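Long-range contacts in hypothetical protein TM0723 (Thermotoga maritima, PDB 1VMJ), which is of unknown function but belongs to the UPF0047 (YjbQ) family and has been proposed to be a thiamin phosphate synthase: residues R28-T34 and Q130-F136; A60-I64 and M110-I116. Numbering follows the deposited sequence.

Interaction 1 (R28-T34 and Q130-F136); sequences REFINIT and QVFYGEF
F30, chi1 m, reaches over G134, its CD1 4.0 Å from G134 CA and its CE1 4.1 Å from F136 CZ. A CB on G134 would be crowded by F136 CZ. Beneath this lies a regular antiparallel pair: strands 29-32 and 130-135 run at 151°, their axes approaching to 4.5 Å. E29-E135 and I31-Y133 are hydrogen-bonded pairs (E29 N to E135 O 3.1 Å, E135 N to E29 O 2.8 Å; I31 N to Y133 O and Y133 N to I31 O, both 2.9 Å), alternating with the non-hydrogen-bonded pairs F30-G134 and N32-F132. The far end shows how a strand can turn into a helix without losing its partner. N32 OD1 accepts from T34 N (2.9 Å), an Asx turn, while N32 ND2 donates to Q130 OE1 (2.8 Å). I33, at the N-cap of helix 34-44, still bonds through its N to V131 O (2.8 Å), and V131 N donates to T34 OG1 (2.8 Å). At the other end a water links R28 NH1 (2.9 Å) to F136 O (2.7 Å), and the guanidinium pairs with E76 and E85. Strand 29-32 thus edges a three-stranded sheet with 130-135 central and 60-65 beyond; helix 101-110 packs against F136, and strand 142-150 against Y133.

Interaction 2 (A60-I64 and M110-I116); sequences ASVFI and MGREVVI
This is a buried junction between two sheets: strand 60-64, at the edge of one, crosses strand 113-116 of the other at 33°, with 5.2 Å between axes. The strands start close and splay, CA atoms nearest at S61-R112 (4.7 Å), V62-E113 (5.0 Å) and F63-V114 (5.9 Å), so the backbone link is slight: V62 N makes a weak hydrogen bond to R112 O (3.5 Å). A water sits 2.8 Å from both V62 O and M110 O. Where the strands part, side chains fill the gap: V62 CG1 meets V114 CG2 (3.9 Å), I64 CG1 meets V114 CG1 (3.9 Å), and I64 CD1 meets I116 CD1 (4.0 Å). M110, chi angles all m, places its CE over the face of the F63 ring, 3.5 Å from the centroid, a CH-pi and Met-aromatic contact. G111 follows helix 101-110 with positive phi (103°), backbone angles that call for glycine. V115 points away from strand 60-64 and packs on L52 of a second subunit; V115 O accepts from R112 of that second subunit, and I64 O from its R107. An edge strand thus runs roughly parallel to a strand of the five-stranded sheet, joined mainly by apolar contacts, beside the trimer interface.

The two contacts lie about 9 Å apart, centre to centre, and illustrate how one edge strand can join two sheets. Along the chain they are nested: segments 60-64 and 110-116 both fall within the loop closed by 28-34 and 130-136. They share the three-stranded sheet, since strand 60-65 borders strand 130-135 and F132 N lies 2.8 Å from F63 O, a probable hydrogen bond. Interaction 1 builds the outer side of that sheet; interaction 2 fastens its opposite edge to the five-stranded sheet through strand 113-119. Together they run from helix 34-44 across the small sheet to the surface where subunits meet.

Interaction 1 (R28-T34 and Q130-F136)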
# COMPACT_ATOMS: atom_id res chain seq x y z
N ARG A 28 -3.21 13.41 -16.69
CA ARG A 28 -2.64 12.16 -16.21
C ARG A 28 -1.29 11.91 -16.88
O ARG A 28 -1.13 12.14 -18.08
CB ARG A 28 -3.57 10.98 -16.48
CG ARG A 28 -4.94 11.12 -15.83
CD ARG A 28 -5.69 9.80 -15.70
NE ARG A 28 -6.26 9.39 -16.97
CZ ARG A 28 -7.42 9.85 -17.46
NH1 ARG A 28 -8.12 10.75 -16.80
NH2 ARG A 28 -7.86 9.43 -18.64
N GLU A 29 -0.35 11.38 -16.10
CA GLU A 29 1.01 11.10 -16.55
C GLU A 29 1.72 10.20 -15.57
O GLU A 29 1.48 10.31 -14.38
CB GLU A 29 1.81 12.41 -16.72
CG GLU A 29 3.18 12.16 -17.36
CD GLU A 29 3.99 13.43 -17.65
OE1 GLU A 29 3.47 14.55 -17.45
OE2 GLU A 29 5.17 13.26 -18.09
N PHE A 30 2.56 9.29 -16.07
CA PHE A 30 3.48 8.54 -15.23
C PHE A 30 4.88 9.09 -15.46
O PHE A 30 5.31 9.24 -16.61
CB PHE A 30 3.45 7.05 -15.56
CG PHE A 30 2.09 6.43 -15.39
CD1 PHE A 30 1.51 6.29 -14.15
CD2 PHE A 30 1.38 5.97 -16.50
CE1 PHE A 30 0.26 5.71 -14.00
CE2 PHE A 30 0.12 5.40 -16.36
CZ PHE A 30 -0.43 5.27 -15.12
N ILE A 31 5.58 9.37 -14.38
CA ILE A 31 6.94 9.91 -14.46
C ILE A 31 7.89 9.01 -13.68
O ILE A 31 7.67 8.77 -12.51
CB ILE A 31 6.99 11.34 -13.91
CG1 ILE A 31 6.09 12.25 -14.75
CG2 ILE A 31 8.44 11.87 -13.92
CD1 ILE A 31 6.00 13.65 -14.27
N ASN A 32 8.93 8.51 -14.34
CA ASN A 32 9.94 7.69 -13.66
C ASN A 32 10.80 8.60 -12.78
O ASN A 32 11.50 9.48 -13.26
CB ASN A 32 10.79 6.91 -14.68
CG ASN A 32 11.68 5.90 -14.04
OD1 ASN A 32 12.07 6.05 -12.88
ND2 ASN A 32 12.02 4.86 -14.80
N ILE A 33 10.72 8.39 -11.47
CA ILE A 33 11.46 9.20 -10.49
C ILE A 33 12.63 8.44 -9.83
O ILE A 33 13.29 8.94 -8.92
CB ILE A 33 10.54 9.80 -9.39
CG1 ILE A 33 9.86 8.73 -8.53
CG2 ILE A 33 9.56 10.73 -10.07
CD1 ILE A 33 9.06 9.37 -7.37
N THR A 34 12.91 7.22 -10.32
CA THR A 34 13.96 6.44 -9.75
C THR A 34 15.29 7.17 -9.62
O THR A 34 15.91 7.13 -8.55
CB THR A 34 14.16 5.10 -10.49
OG1 THR A 34 12.90 4.50 -10.81
CG2 THR A 34 14.97 4.15 -9.64
N GLN A 130 11.12 -0.02 -10.88
CA GLN A 130 11.31 1.41 -11.10
C GLN A 130 10.23 2.16 -10.36
O GLN A 130 9.10 1.71 -10.28
CB GLN A 130 11.25 1.74 -12.58
CG GLN A 130 12.38 1.18 -13.43
CD GLN A 130 13.68 1.92 -13.26
OE1 GLN A 130 13.81 3.05 -13.69
NE2 GLN A 130 14.62 1.30 -12.59
N VAL A 131 10.58 3.32 -9.81
CA VAL A 131 9.65 4.11 -9.02
C VAL A 131 9.06 5.21 -9.89
O VAL A 131 9.76 5.92 -10.61
CB VAL A 131 10.33 4.77 -7.81
CG1 VAL A 131 9.28 5.38 -6.88
CG2 VAL A 131 11.20 3.78 -7.04
N PHE A 132 7.73 5.32 -9.81
CA PHE A 132 6.93 6.29 -10.57
C PHE A 132 6.11 7.20 -9.70
O PHE A 132 5.57 6.80 -8.66
CB PHE A 132 5.98 5.54 -11.51
CG PHE A 132 6.69 4.88 -12.62
CD1 PHE A 132 7.15 3.57 -12.50
CD2 PHE A 132 6.96 5.58 -13.78
CE1 PHE A 132 7.86 2.97 -13.52
CE2 PHE A 132 7.70 4.97 -14.79
CZ PHE A 132 8.14 3.67 -14.64
N TYR A 133 6.02 8.44 -10.18
CA TYR A 133 4.97 9.36 -9.77
C TYR A 133 3.84 9.14 -10.75
O TYR A 133 4.02 9.24 -11.97
CB TYR A 133 5.45 10.82 -9.84
CG TYR A 133 4.40 11.82 -9.43
CD1 TYR A 133 3.80 11.73 -8.18
CD2 TYR A 133 3.98 12.83 -10.30
CE1 TYR A 133 2.83 12.64 -7.79
CE2 TYR A 133 3.02 13.76 -9.91
CZ TYR A 133 2.44 13.64 -8.66
OH TYR A 133 1.48 14.51 -8.27
N GLY A 134 2.67 8.83 -10.21
CA GLY A 134 1.46 8.67 -10.99
C GLY A 134 0.55 9.85 -10.77
O GLY A 134 -0.11 9.97 -9.72
N GLU A 135 0.54 10.75 -11.73
CA GLU A 135 -0.30 11.92 -11.66
C GLU A 135 -1.68 11.62 -12.24
O GLU A 135 -1.76 11.20 -13.38
CB GLU A 135 0.34 13.07 -12.46
CG GLU A 135 -0.45 14.37 -12.42
CD GLU A 135 -0.61 14.86 -11.01
OE1 GLU A 135 0.32 15.55 -10.51
OE2 GLU A 135 -1.65 14.55 -10.40
N PHE A 136 -2.75 11.85 -11.46
CA PHE A 136 -4.10 11.66 -11.96
C PHE A 136 -4.93 12.95 -12.05
O PHE A 136 -6.05 12.92 -12.53
CB PHE A 136 -4.81 10.57 -11.15
CG PHE A 136 -4.06 9.27 -11.18
CD1 PHE A 136 -3.84 8.63 -12.38
CD2 PHE A 136 -3.51 8.72 -10.03
CE1 PHE A 136 -3.12 7.46 -12.44
CE2 PHE A 136 -2.79 7.55 -10.10
CZ PHE A 136 -2.60 6.94 -11.32
O HOH W 1 -7.94 11.64 -14.01

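Interaction 2 (A60-I64 and M110-I116)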
# COMPACT_ATOMS: atom_id res chain seq x y z
N ALA A 60 -2.91 11.66 -6.47
CA ALA A 60 -1.73 11.16 -7.14
C ALA A 60 -1.11 10.03 -6.34
O ALA A 60 -1.46 9.78 -5.18
CB ALA A 60 -0.75 12.27 -7.34
N SER A 61 -0.22 9.30 -6.99
CA SER A 61 0.38 8.08 -6.44
C SER A 61 1.88 8.08 -6.55
O SER A 61 2.44 8.71 -7.43
CB SER A 61 -0.11 6.85 -7.22
OG SER A 61 -1.50 6.66 -7.03
N VAL A 62 2.51 7.30 -5.68
CA VAL A 62 3.87 6.81 -5.90
C VAL A 62 3.82 5.28 -5.84
O VAL A 62 3.24 4.70 -4.94
CB VAL A 62 4.86 7.35 -4.90
CG1 VAL A 62 6.21 6.72 -5.08
CG2 VAL A 62 4.98 8.86 -5.03
N PHE A 63 4.35 4.62 -6.86
CA PHE A 63 4.27 3.17 -6.99
C PHE A 63 5.50 2.69 -7.73
O PHE A 63 6.26 3.48 -8.31
CB PHE A 63 2.99 2.73 -7.71
CG PHE A 63 2.93 3.16 -9.18
CD1 PHE A 63 2.47 4.42 -9.55
CD2 PHE A 63 3.35 2.30 -10.17
CE1 PHE A 63 2.47 4.82 -10.89
CE2 PHE A 63 3.30 2.67 -11.50
CZ PHE A 63 2.87 3.94 -11.86
N ILE A 64 5.70 1.38 -7.64
CA ILE A 64 6.79 0.70 -8.32
C ILE A 64 6.23 -0.27 -9.36
O ILE A 64 5.40 -1.12 -9.04
CB ILE A 64 7.71 -0.04 -7.35
CG1 ILE A 64 8.61 0.98 -6.64
CG2 ILE A 64 8.59 -1.05 -8.07
CD1 ILE A 64 9.28 0.52 -5.39
N MET A 110 -3.48 2.58 -7.36
CA MET A 110 -2.03 2.50 -7.58
C MET A 110 -1.26 2.60 -6.26
O MET A 110 -0.12 2.09 -6.15
CB MET A 110 -1.56 3.58 -8.54
CG MET A 110 -2.11 3.51 -9.94
SD MET A 110 -1.90 1.95 -10.76
CE MET A 110 -0.15 1.85 -10.79
N GLY A 111 -1.87 3.26 -5.28
CA GLY A 111 -1.27 3.45 -3.98
C GLY A 111 -0.70 4.84 -3.75
O GLY A 111 -0.27 5.53 -4.65
N ARG A 112 -0.63 5.20 -2.48
CA ARG A 112 -0.06 6.46 -2.07
C ARG A 112 1.46 6.51 -2.02
O ARG A 112 2.06 7.54 -2.26
CB ARG A 112 -0.61 6.81 -0.68
CG ARG A 112 0.09 7.98 0.00
CD ARG A 112 -0.50 8.23 1.37
NE ARG A 112 0.14 9.32 2.07
CZ ARG A 112 1.16 9.17 2.90
NH1 ARG A 112 1.68 7.98 3.12
NH2 ARG A 112 1.61 10.22 3.57
N GLU A 113 2.07 5.39 -1.62
CA GLU A 113 3.45 5.39 -1.15
C GLU A 113 4.16 4.10 -1.54
O GLU A 113 3.52 3.09 -1.85
CB GLU A 113 3.52 5.62 0.36
CG GLU A 113 3.15 4.37 1.15
CD GLU A 113 2.12 4.48 2.30
OE1 GLU A 113 1.22 5.35 2.37
OE2 GLU A 113 2.19 3.57 3.17
N VAL A 114 5.48 4.18 -1.56
CA VAL A 114 6.34 3.01 -1.51
C VAL A 114 7.26 3.17 -0.32
O VAL A 114 7.62 4.30 0.07
CB VAL A 114 7.17 2.81 -2.80
CG1 VAL A 114 6.21 2.62 -3.98
CG2 VAL A 114 8.10 3.99 -3.06
N VAL A 115 7.65 2.02 0.25
CA VAL A 115 8.68 1.97 1.25
C VAL A 115 9.75 1.03 0.71
O VAL A 115 9.44 -0.08 0.28
CB VAL A 115 8.15 1.48 2.61
CG1 VAL A 115 9.28 1.41 3.62
CG2 VAL A 115 7.04 2.41 3.09
N ILE A 116 10.98 1.50 0.69
CA ILE A 116 12.08 0.83 0.05
C ILE A 116 13.24 0.68 1.01
O ILE A 116 13.61 1.63 1.71
CB ILE A 116 12.55 1.63 -1.20
CG1 ILE A 116 11.41 1.85 -2.19
CG2 ILE A 116 13.72 0.94 -1.87
CD1 ILE A 116 11.74 2.77 -3.26
O HOH W 2 1.95 2.31 -4.34